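Beta-glucuronidase (uncultured Clostridium sp., PDB 6U7J) probably hydrolyses beta-D-glucuronides as a gut microbial glycoside hydrolase of family 2, thereby releasing aglycones such as estrogens from their glucuronide conjugates. Local coordinates at residues 101-106 with 119-124; 361-366 with 394-399; 508-513 with 568-573. All coordinates share one frame; numbering follows the deposited sequence.

Contact 1 of 3, residues 101-106 with 119-124; sequences VTHHAV and GGFLPF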
loop_
_atom_site.group_PDB
_atom_site.type_symbol
_atom_site.label_atom_id
_atom_site.label_comp_id
_atom_site.label_asym_id
_atom_site.label_seq_id
_atom_site.Cartn_x
_atom_site.Cartn_y
_atom_site.Cartn_z
ATOM N N VAL B 101 19.434 0.542 30.472
ATOM C CA VAL B 101 20.408 0.846 29.430
ATOM C C VAL B 101 20.658 -0.464 28.705
ATOM O O VAL B 101 21.009 -1.461 29.342
ATOM C CB VAL B 101 21.726 1.411 29.997
ATOM C CG1 VAL B 101 22.786 1.501 28.911
ATOM C CG2 VAL B 101 21.501 2.764 30.643
ATOM N N THR B 102 20.472 -0.473 27.389
ATOM C CA THR B 102 20.428 -1.700 26.601
ATOM C C THR B 102 21.663 -1.792 25.719
ATOM O O THR B 102 21.817 -0.991 24.790
ATOM C CB THR B 102 19.165 -1.704 25.741
ATOM O OG1 THR B 102 18.039 -1.363 26.559
ATOM C CG2 THR B 102 18.957 -3.048 25.075
ATOM N N HIS B 103 22.524 -2.786 25.955
ATOM C CA HIS B 103 22.358 -3.848 26.945
ATOM C C HIS B 103 23.242 -3.653 28.172
ATOM O O HIS B 103 22.881 -4.057 29.278
ATOM C CB HIS B 103 22.713 -5.199 26.330
ATOM C CG HIS B 103 21.756 -5.661 25.273
ATOM N ND1 HIS B 103 20.557 -6.271 25.575
ATOM C CD2 HIS B 103 21.834 -5.625 23.922
ATOM C CE1 HIS B 103 19.937 -6.595 24.456
ATOM N NE2 HIS B 103 20.689 -6.213 23.438
ATOM N N HIS B 104 24.408 -3.045 27.952
ATOM C CA HIS B 104 25.467 -2.925 28.948
ATOM C C HIS B 104 25.813 -1.460 29.168
ATOM O O HIS B 104 25.856 -0.678 28.213
ATOM C CB HIS B 104 26.723 -3.684 28.496
ATOM C CG HIS B 104 26.442 -5.074 28.021
ATOM N ND1 HIS B 104 25.882 -6.038 28.831
ATOM C CD2 HIS B 104 26.629 -5.659 26.813
ATOM C CE1 HIS B 104 25.744 -7.158 28.145
ATOM N NE2 HIS B 104 26.185 -6.954 26.917
ATOM N N ALA B 105 26.082 -1.090 30.424
ATOM C CA ALA B 105 26.337 0.302 30.766
ATOM C C ALA B 105 27.610 0.451 31.590
ATOM O O ALA B 105 27.905 -0.367 32.467
ATOM C CB ALA B 105 25.165 0.903 31.548
ATOM N N VAL B 106 28.354 1.510 31.306
ATOM C CA VAL B 106 29.391 2.021 32.201
ATOM C C VAL B 106 29.075 3.491 32.422
ATOM O O VAL B 106 29.034 4.268 31.462
ATOM C CB VAL B 106 30.811 1.839 31.631
ATOM C CG1 VAL B 106 31.879 2.189 32.696
ATOM C CG2 VAL B 106 31.017 0.416 31.161
ATOM N N GLY B 119 22.724 -6.087 31.329
ATOM C CA GLY B 119 21.313 -6.420 31.256
ATOM C C GLY B 119 20.544 -5.205 30.785
ATOM O O GLY B 119 20.615 -4.125 31.378
ATOM N N GLY B 120 19.782 -5.392 29.695
ATOM C CA GLY B 120 19.188 -4.279 28.990
ATOM C C GLY B 120 17.779 -3.870 29.362
ATOM O O GLY B 120 17.248 -2.932 28.754
ATOM N N PHE B 121 17.136 -4.525 30.335
ATOM C CA PHE B 121 15.710 -4.275 30.521
ATOM C C PHE B 121 15.290 -4.137 31.985
ATOM O O PHE B 121 14.098 -4.275 32.284
ATOM C CB PHE B 121 14.909 -5.384 29.842
ATOM C CG PHE B 121 15.219 -5.507 28.387
ATOM C CD1 PHE B 121 14.634 -4.652 27.476
ATOM C CD2 PHE B 121 16.157 -6.414 27.943
ATOM C CE1 PHE B 121 14.942 -4.722 26.133
ATOM C CE2 PHE B 121 16.475 -6.495 26.595
ATOM C CZ PHE B 121 15.868 -5.646 25.690
ATOM N N LEU B 122 16.217 -3.842 32.893
ATOM C CA LEU B 122 15.901 -3.706 34.313
ATOM C C LEU B 122 16.706 -2.558 34.904
ATOM O O LEU B 122 17.847 -2.326 34.496
ATOM C CB LEU B 122 16.193 -5.007 35.084
ATOM C CG LEU B 122 15.157 -6.115 34.889
ATOM C CD1 LEU B 122 15.712 -7.456 35.355
ATOM C CD2 LEU B 122 13.881 -5.773 35.632
ATOM N N PRO B 123 16.138 -1.818 35.850
ATOM C CA PRO B 123 16.778 -0.583 36.311
ATOM C C PRO B 123 18.007 -0.838 37.170
ATOM O O PRO B 123 18.237 -1.933 37.685
ATOM C CB PRO B 123 15.681 0.090 37.136
ATOM C CG PRO B 123 14.888 -1.057 37.685
ATOM C CD PRO B 123 14.879 -2.087 36.570
ATOM N N PHE B 124 18.800 0.218 37.327
ATOM C CA PHE B 124 19.913 0.220 38.265
ATOM C C PHE B 124 20.134 1.650 38.735
ATOM O O PHE B 124 19.615 2.604 38.147
ATOM C CB PHE B 124 21.186 -0.377 37.648
ATOM C CG PHE B 124 21.659 0.327 36.395
ATOM C CD1 PHE B 124 21.075 0.052 35.158
ATOM C CD2 PHE B 124 22.707 1.233 36.447
ATOM C CE1 PHE B 124 21.520 0.682 33.999
ATOM C CE2 PHE B 124 23.165 1.875 35.288
ATOM C CZ PHE B 124 22.567 1.601 34.062
HETATM O O HOH W 1 19.394 -1.941 31.962
HETATM O O HOH W 2 20.380 -7.467 28.001
#
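Thr102 and Gly120 mark the closest CA-to-CA approach of the two segments, at 3.7 Å, and direct polar bonds hold them there. Thr102 OG1 donates to Gly120 O at 2.8 Å, in the carbonyl plane and on a lone pair (C=O...O angle 133°). Chi1 of -48° sets that hydroxyl anti to its own carbonyl carbon, turned to the glycine. Gly119 N adds a weak bond to His103 O, and the CA-H of Gly120 points almost straight at Val101 O (3.4 Å, 165° at H). A CB on Gly120 would point toward the other segment and run into His103 ND1 and Thr102 CG2, so its absence permits this approach.

Water 2 bridges His103 ND1 and Gly120 N, 2.7 Å from each, while NE2 of the same imidazole is bonded to Asn180. Water 1 accepts from Val101 N at 2.9 Å and has Gly119 O and Leu122 O within bonding range.

The apolar part centres on Phe124. Its CZ meets Val101 CG2 (3.8 Å), which approaches the ring edge near its plane, and also touches Ala105 CB (3.7 Å). Outside the two segments this ring stacks on His117. Farther along, Phe121 comes up obliquely beside Thr102 CG2 and His103 CE1, its ring steeply inclined to the imidazole plane.

A cis peptide precedes His103, and consecutive His103 and His104 lie opposite the single Gly144, the signature of a classic beta bulge at the start of strand 104-109. A bulged strand start joined to the loop between strands 112-118 and 124-127 belongs to the jelly-roll-like sugar-binding domain of family 2 hydrolases.

Contact 2 of 3, residues 361-366 with 394-399; sequences DEVPAV and QVLKEL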
loop_
_atom_site.group_PDB
_atom_site.type_symbol
_atom_site.label_atom_id
_atom_site.label_comp_id
_atom_site.label_asym_id
_atom_site.label_seq_id
_atom_site.Cartn_x
_atom_site.Cartn_y
_atom_site.Cartn_z
ATOM N N ASP B 361 4.679 -11.813 33.394
ATOM C CA ASP B 361 5.939 -11.073 33.443
ATOM C C ASP B 361 7.115 -11.992 33.107
ATOM O O ASP B 361 7.308 -13.025 33.765
ATOM C CB ASP B 361 6.108 -10.486 34.844
ATOM C CG ASP B 361 6.824 -9.154 34.863
ATOM O OD1 ASP B 361 7.462 -8.750 33.858
ATOM O OD2 ASP B 361 6.769 -8.521 35.932
ATOM N N GLU B 362 7.924 -11.604 32.112
ATOM C CA GLU B 362 8.893 -12.513 31.502
ATOM C C GLU B 362 10.308 -11.933 31.506
ATOM O O GLU B 362 10.496 -10.743 31.237
ATOM C CB GLU B 362 8.475 -12.851 30.062
ATOM C CG GLU B 362 9.267 -13.989 29.415
ATOM C CD GLU B 362 8.695 -14.412 28.058
ATOM O OE1 GLU B 362 7.816 -15.314 28.035
ATOM O OE2 GLU B 362 9.114 -13.830 27.019
ATOM N N VAL B 363 11.303 -12.783 31.787
ATOM C CA VAL B 363 12.715 -12.375 31.748
ATOM C C VAL B 363 13.293 -12.614 30.354
ATOM O O VAL B 363 12.774 -13.450 29.604
ATOM C CB VAL B 363 13.552 -13.106 32.819
ATOM C CG1 VAL B 363 13.151 -12.641 34.223
ATOM C CG2 VAL B 363 13.463 -14.622 32.668
ATOM N N PRO B 364 14.377 -11.935 29.963
ATOM C CA PRO B 364 14.852 -12.065 28.578
ATOM C C PRO B 364 15.680 -13.316 28.316
ATOM O O PRO B 364 16.692 -13.260 27.609
ATOM C CB PRO B 364 15.689 -10.796 28.365
ATOM C CG PRO B 364 15.669 -10.036 29.705
ATOM C CD PRO B 364 15.217 -11.012 30.743
ATOM N N ALA B 365 15.250 -14.450 28.861
ATOM C CA ALA B 365 15.865 -15.745 28.568
ATOM C C ALA B 365 15.316 -16.303 27.249
ATOM O O ALA B 365 14.632 -17.326 27.185
ATOM C CB ALA B 365 15.628 -16.702 29.727
ATOM N N VAL B 366 15.625 -15.578 26.182
ATOM C CA VAL B 366 15.137 -15.854 24.841
ATOM C C VAL B 366 16.351 -16.017 23.945
ATOM O O VAL B 366 17.392 -15.384 24.162
ATOM C CB VAL B 366 14.209 -14.724 24.333
ATOM C CG1 VAL B 366 14.980 -13.413 24.206
ATOM C CG2 VAL B 366 13.527 -15.109 23.009
ATOM N N GLN B 394 20.117 -14.298 38.636
ATOM C CA GLN B 394 20.242 -12.916 39.082
ATOM C C GLN B 394 19.221 -12.006 38.401
ATOM O O GLN B 394 18.713 -11.067 39.024
ATOM C CB GLN B 394 21.665 -12.415 38.845
ATOM C CG GLN B 394 22.704 -13.219 39.612
ATOM C CD GLN B 394 24.132 -12.824 39.267
ATOM O OE1 GLN B 394 24.406 -12.332 38.164
ATOM N NE2 GLN B 394 25.054 -13.034 40.209
ATOM N N VAL B 395 18.911 -12.250 37.120
ATOM C CA VAL B 395 17.924 -11.388 36.466
ATOM C C VAL B 395 16.532 -11.659 37.029
ATOM O O VAL B 395 15.719 -10.737 37.182
ATOM C CB VAL B 395 17.984 -11.566 34.938
ATOM C CG1 VAL B 395 16.777 -10.923 34.263
ATOM C CG2 VAL B 395 19.276 -10.958 34.399
ATOM N N LEU B 396 16.250 -12.910 37.394
ATOM C CA LEU B 396 14.996 -13.225 38.080
ATOM C C LEU B 396 14.908 -12.536 39.435
ATOM O O LEU B 396 13.840 -12.040 39.826
ATOM C CB LEU B 396 14.879 -14.729 38.253
ATOM C CG LEU B 396 14.367 -15.442 37.011
ATOM C CD1 LEU B 396 14.708 -16.899 37.153
ATOM C CD2 LEU B 396 12.841 -15.229 36.839
ATOM N N LYS B 397 16.015 -12.528 40.183
ATOM C CA LYS B 397 16.074 -11.801 41.447
ATOM C C LYS B 397 15.723 -10.329 41.247
ATOM O O LYS B 397 14.906 -9.764 41.988
ATOM C CB LYS B 397 17.479 -11.960 42.045
ATOM C CG LYS B 397 17.776 -11.127 43.288
ATOM C CD LYS B 397 16.788 -11.415 44.378
ATOM C CE LYS B 397 17.316 -10.943 45.731
ATOM N NZ LYS B 397 16.221 -11.026 46.747
ATOM N N GLU B 398 16.338 -9.695 40.238
ATOM C CA GLU B 398 16.081 -8.286 39.944
ATOM C C GLU B 398 14.632 -8.062 39.506
ATOM O O GLU B 398 13.968 -7.130 39.976
ATOM C CB GLU B 398 17.033 -7.799 38.853
ATOM C CG GLU B 398 18.385 -7.248 39.303
ATOM C CD GLU B 398 19.211 -6.792 38.104
ATOM O OE1 GLU B 398 19.779 -7.671 37.414
ATOM O OE2 GLU B 398 19.259 -5.568 37.815
ATOM N N LEU B 399 14.128 -8.898 38.590
ATOM C CA LEU B 399 12.738 -8.741 38.154
ATOM C C LEU B 399 11.777 -8.867 39.331
ATOM O O LEU B 399 10.865 -8.044 39.481
ATOM C CB LEU B 399 12.377 -9.767 37.073
ATOM C CG LEU B 399 10.932 -9.628 36.581
ATOM C CD1 LEU B 399 10.631 -8.231 36.064
ATOM C CD2 LEU B 399 10.653 -10.638 35.506
#
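Val363 meets Val395, Leu396 and Leu399 where the end of strand 358-362 runs into the loop that faces helix 386-403; its CA lies 6.8 Å from that of Leu396, the closest such pair. From the backbone the CB points at the helix and is already 4.2 Å from Val395 CG1. The branch that does the work is CG1. Chi1 of -68° places it anti to the carbonyl carbon and beside the backbone N, and there it reaches methyls from one face of the helix, at positions i, i+1 and i+4. Val395 CG1 is 4.0 Å from it. Leu396 CD2 comes to 3.7 Å, the two side chains crossing at about a right angle. Leu399 CD2 closes in to 3.4 Å, tighter than usual for two carbons, so the tip of Val363 is firmly wedged among the three.

The contact continues on both flanks of the valine. Pro364 CD rests 3.9 Å from Val395 CG1, extending the apolar surface into the loop. At the strand end, Asp361 and Leu399 reach tip to tip: Leu399 CD1 stands 3.9 Å from Asp361 OD2 and equally far from OD1, facing the whole carboxylate. Asp361 OD2 also lies close to Asp403 OD2, a like-charge pair that could raise the pKa of one partner. The CB of Glu362 points away from the helix, and its carboxylate forms a salt bridge with Arg338 and hydrogen bonds with Ser413 and His341.

Strand 358-362, helix 386-403 and strand 409-416 form one beta-alpha-beta crossover of the TIM barrel. With no hydrogen bond between the segments, the cohesion here rests on methyl packing from residues 395, 396 and 399, and helix and strand are joined by shape rather than by polar pairing.

Contact 3 of 3, residues 508-513 with 568-573; sequences GADTIA and NKKGIF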
loop_
_atom_site.group_PDB
_atom_site.type_symbol
_atom_site.label_atom_id
_atom_site.label_comp_id
_atom_site.label_asym_id
_atom_site.label_seq_id
_atom_site.Cartn_x
_atom_site.Cartn_y
_atom_site.Cartn_z
ATOM N N GLY B 508 -0.533 -17.257 14.886
ATOM C CA GLY B 508 -0.897 -16.172 13.983
ATOM C C GLY B 508 -0.201 -16.306 12.634
ATOM O O GLY B 508 0.301 -17.372 12.279
ATOM N N ALA B 509 -0.185 -15.194 11.895
ATOM C CA ALA B 509 0.239 -15.219 10.498
ATOM C C ALA B 509 0.658 -13.820 10.069
ATOM O O ALA B 509 -0.007 -12.843 10.420
ATOM C CB ALA B 509 -0.894 -15.734 9.600
ATOM N N ASP B 510 1.757 -13.726 9.312
ATOM C CA ASP B 510 2.178 -12.431 8.791
ATOM C C ASP B 510 1.129 -11.914 7.816
ATOM O O ASP B 510 0.603 -12.665 6.977
ATOM C CB ASP B 510 3.535 -12.520 8.091
ATOM C CG ASP B 510 4.698 -12.636 9.062
ATOM O OD1 ASP B 510 4.958 -13.767 9.536
ATOM O OD2 ASP B 510 5.366 -11.603 9.344
ATOM N N THR B 511 0.821 -10.624 7.932
ATOM C CA THR B 511 -0.255 -10.020 7.156
ATOM C C THR B 511 0.166 -8.640 6.683
ATOM O O THR B 511 0.500 -7.777 7.505
ATOM C CB THR B 511 -1.529 -9.942 7.994
ATOM O OG1 THR B 511 -1.817 -11.254 8.489
ATOM C CG2 THR B 511 -2.706 -9.452 7.141
ATOM N N ILE B 512 0.177 -8.436 5.366
ATOM C CA ILE B 512 0.476 -7.123 4.806
ATOM C C ILE B 512 -0.825 -6.348 4.714
ATOM O O ILE B 512 -1.738 -6.742 3.981
ATOM C CB ILE B 512 1.142 -7.215 3.429
ATOM C CG1 ILE B 512 2.363 -8.147 3.447
ATOM C CG2 ILE B 512 1.523 -5.808 2.957
ATOM C CD1 ILE B 512 3.484 -7.691 4.412
ATOM N N ALA B 513 -0.914 -5.246 5.451
ATOM C CA ALA B 513 -2.098 -4.411 5.361
ATOM C C ALA B 513 -2.366 -4.058 3.905
ATOM O O ALA B 513 -1.466 -3.625 3.171
ATOM C CB ALA B 513 -1.925 -3.141 6.199
ATOM N N ASN B 568 8.405 -7.909 11.419
ATOM C CA ASN B 568 7.403 -8.940 11.654
ATOM C C ASN B 568 6.023 -8.347 11.407
ATOM O O ASN B 568 5.660 -7.330 12.019
ATOM C CB ASN B 568 7.519 -9.490 13.074
ATOM C CG ASN B 568 6.623 -10.690 13.306
ATOM O OD1 ASN B 568 5.421 -10.638 13.045
ATOM N ND2 ASN B 568 7.206 -11.784 13.791
ATOM N N LYS B 569 5.265 -8.978 10.512
ATOM C CA LYS B 569 3.961 -8.481 10.094
ATOM C C LYS B 569 2.810 -9.301 10.673
ATOM O O LYS B 569 1.677 -9.211 10.176
ATOM C CB LYS B 569 3.874 -8.445 8.568
ATOM C CG LYS B 569 4.674 -7.304 7.905
ATOM C CD LYS B 569 4.344 -5.967 8.568
ATOM C CE LYS B 569 4.748 -4.796 7.694
ATOM N NZ LYS B 569 6.133 -4.364 8.022
ATOM N N LYS B 570 3.067 -10.096 11.722
ATOM C CA LYS B 570 1.991 -10.855 12.366
ATOM C C LYS B 570 1.112 -9.995 13.261
ATOM O O LYS B 570 0.174 -10.526 13.870
ATOM C CB LYS B 570 2.546 -12.024 13.191
ATOM C CG LYS B 570 3.386 -13.026 12.406
ATOM C CD LYS B 570 3.470 -14.357 13.143
ATOM C CE LYS B 570 4.202 -15.393 12.309
ATOM N NZ LYS B 570 5.554 -14.897 11.972
ATOM N N GLY B 571 1.390 -8.698 13.373
ATOM C CA GLY B 571 0.534 -7.807 14.137
ATOM C C GLY B 571 -0.939 -7.893 13.759
ATOM O O GLY B 571 -1.287 -8.009 12.574
ATOM N N ILE B 572 -1.806 -7.891 14.775
ATOM C CA ILE B 572 -3.233 -7.680 14.568
ATOM C C ILE B 572 -3.479 -6.208 14.275
ATOM O O ILE B 572 -4.419 -5.854 13.553
ATOM C CB ILE B 572 -4.026 -8.173 15.802
ATOM C CG1 ILE B 572 -4.142 -9.701 15.803
ATOM C CG2 ILE B 572 -5.419 -7.613 15.849
ATOM C CD1 ILE B 572 -4.425 -10.312 14.419
ATOM N N PHE B 573 -2.629 -5.334 14.812
ATOM C CA PHE B 573 -2.605 -3.918 14.491
ATOM C C PHE B 573 -1.324 -3.574 13.724
ATOM O O PHE B 573 -0.314 -4.287 13.793
ATOM C CB PHE B 573 -2.696 -3.080 15.774
ATOM C CG PHE B 573 -3.965 -3.291 16.553
ATOM C CD1 PHE B 573 -5.113 -2.569 16.247
ATOM C CD2 PHE B 573 -4.006 -4.204 17.606
ATOM C CE1 PHE B 573 -6.294 -2.763 16.967
ATOM C CE2 PHE B 573 -5.175 -4.399 18.345
ATOM C CZ PHE B 573 -6.326 -3.683 18.016
HETATM O O HOH W 3 -1.073 -12.898 13.362
#
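The Asn-x-Lys sequence of beta-glucuronidases, here Asn568 to Lys570, sits in the loop after barrel strand 545-551 and packs against Asp510 in the loop after strand 502-506. Asp510 divides its carboxylate between two donors. OD1 forms a salt bridge with Lys570 NZ at 2.8 Å, met on the syn side and 28° out of the carboxylate plane. OD2 accepts from Lys569 N at 2.9 Å, on the anti side. Together they fix the rotation of the carboxylate. The lysine chain runs extended along Asp510, its CG 3.6 Å from Asp510 CG, then turns at chi4 (57°) to bring NZ to the oxygen; Tyr474 is a second partner of that amine.

One direct backbone bond and one water bridge also join the loops. Thr511 N donates to Lys569 O (2.8 Å), from above the carbonyl plane, and water 3 links Ala509 N with Lys570 O (2.9 and 2.7 Å). Asn568 OD1 accepts from Lys570 N at 2.8 Å, nearly along the C=O axis, closing an Asx turn, while its ND2 is bonded to Asp177. Farther out, Ile512 CD1 lies 3.7 Å from Lys569 CG, and Ile512 also packs on Val565 of a second subunit.

In related beta-glucuronidases the Asn and Lys of this sequence contact the glucuronate carboxylate; the geometry here is consistent with Asp510 positioning the lysine as a second-shell residue at the mouth of a TIM barrel.

All three contacts are largely buried, yet their depth and chemistry differ. Contact 2 lies about 8 Å from the centre of the chain and is mainly apolar, with no hydrogen bond between its segments; contact 1, about 13 Å out, mixes a hydroxyl-to-carbonyl bond, a weak backbone bond and waters with aromatic packing; contact 3, about 22 Å out, relies on a salt bridge and backbone bonds between two loops. Contacts 1 and 2 touch across the domain boundary, Leu122 CD1 coming 3.8 Å from Glu398 CB, so helix 386-403 serves both the barrel and the sugar-binding domain. Contacts 2 and 3 share the barrel but remain about 12 Å apart at their nearest atoms.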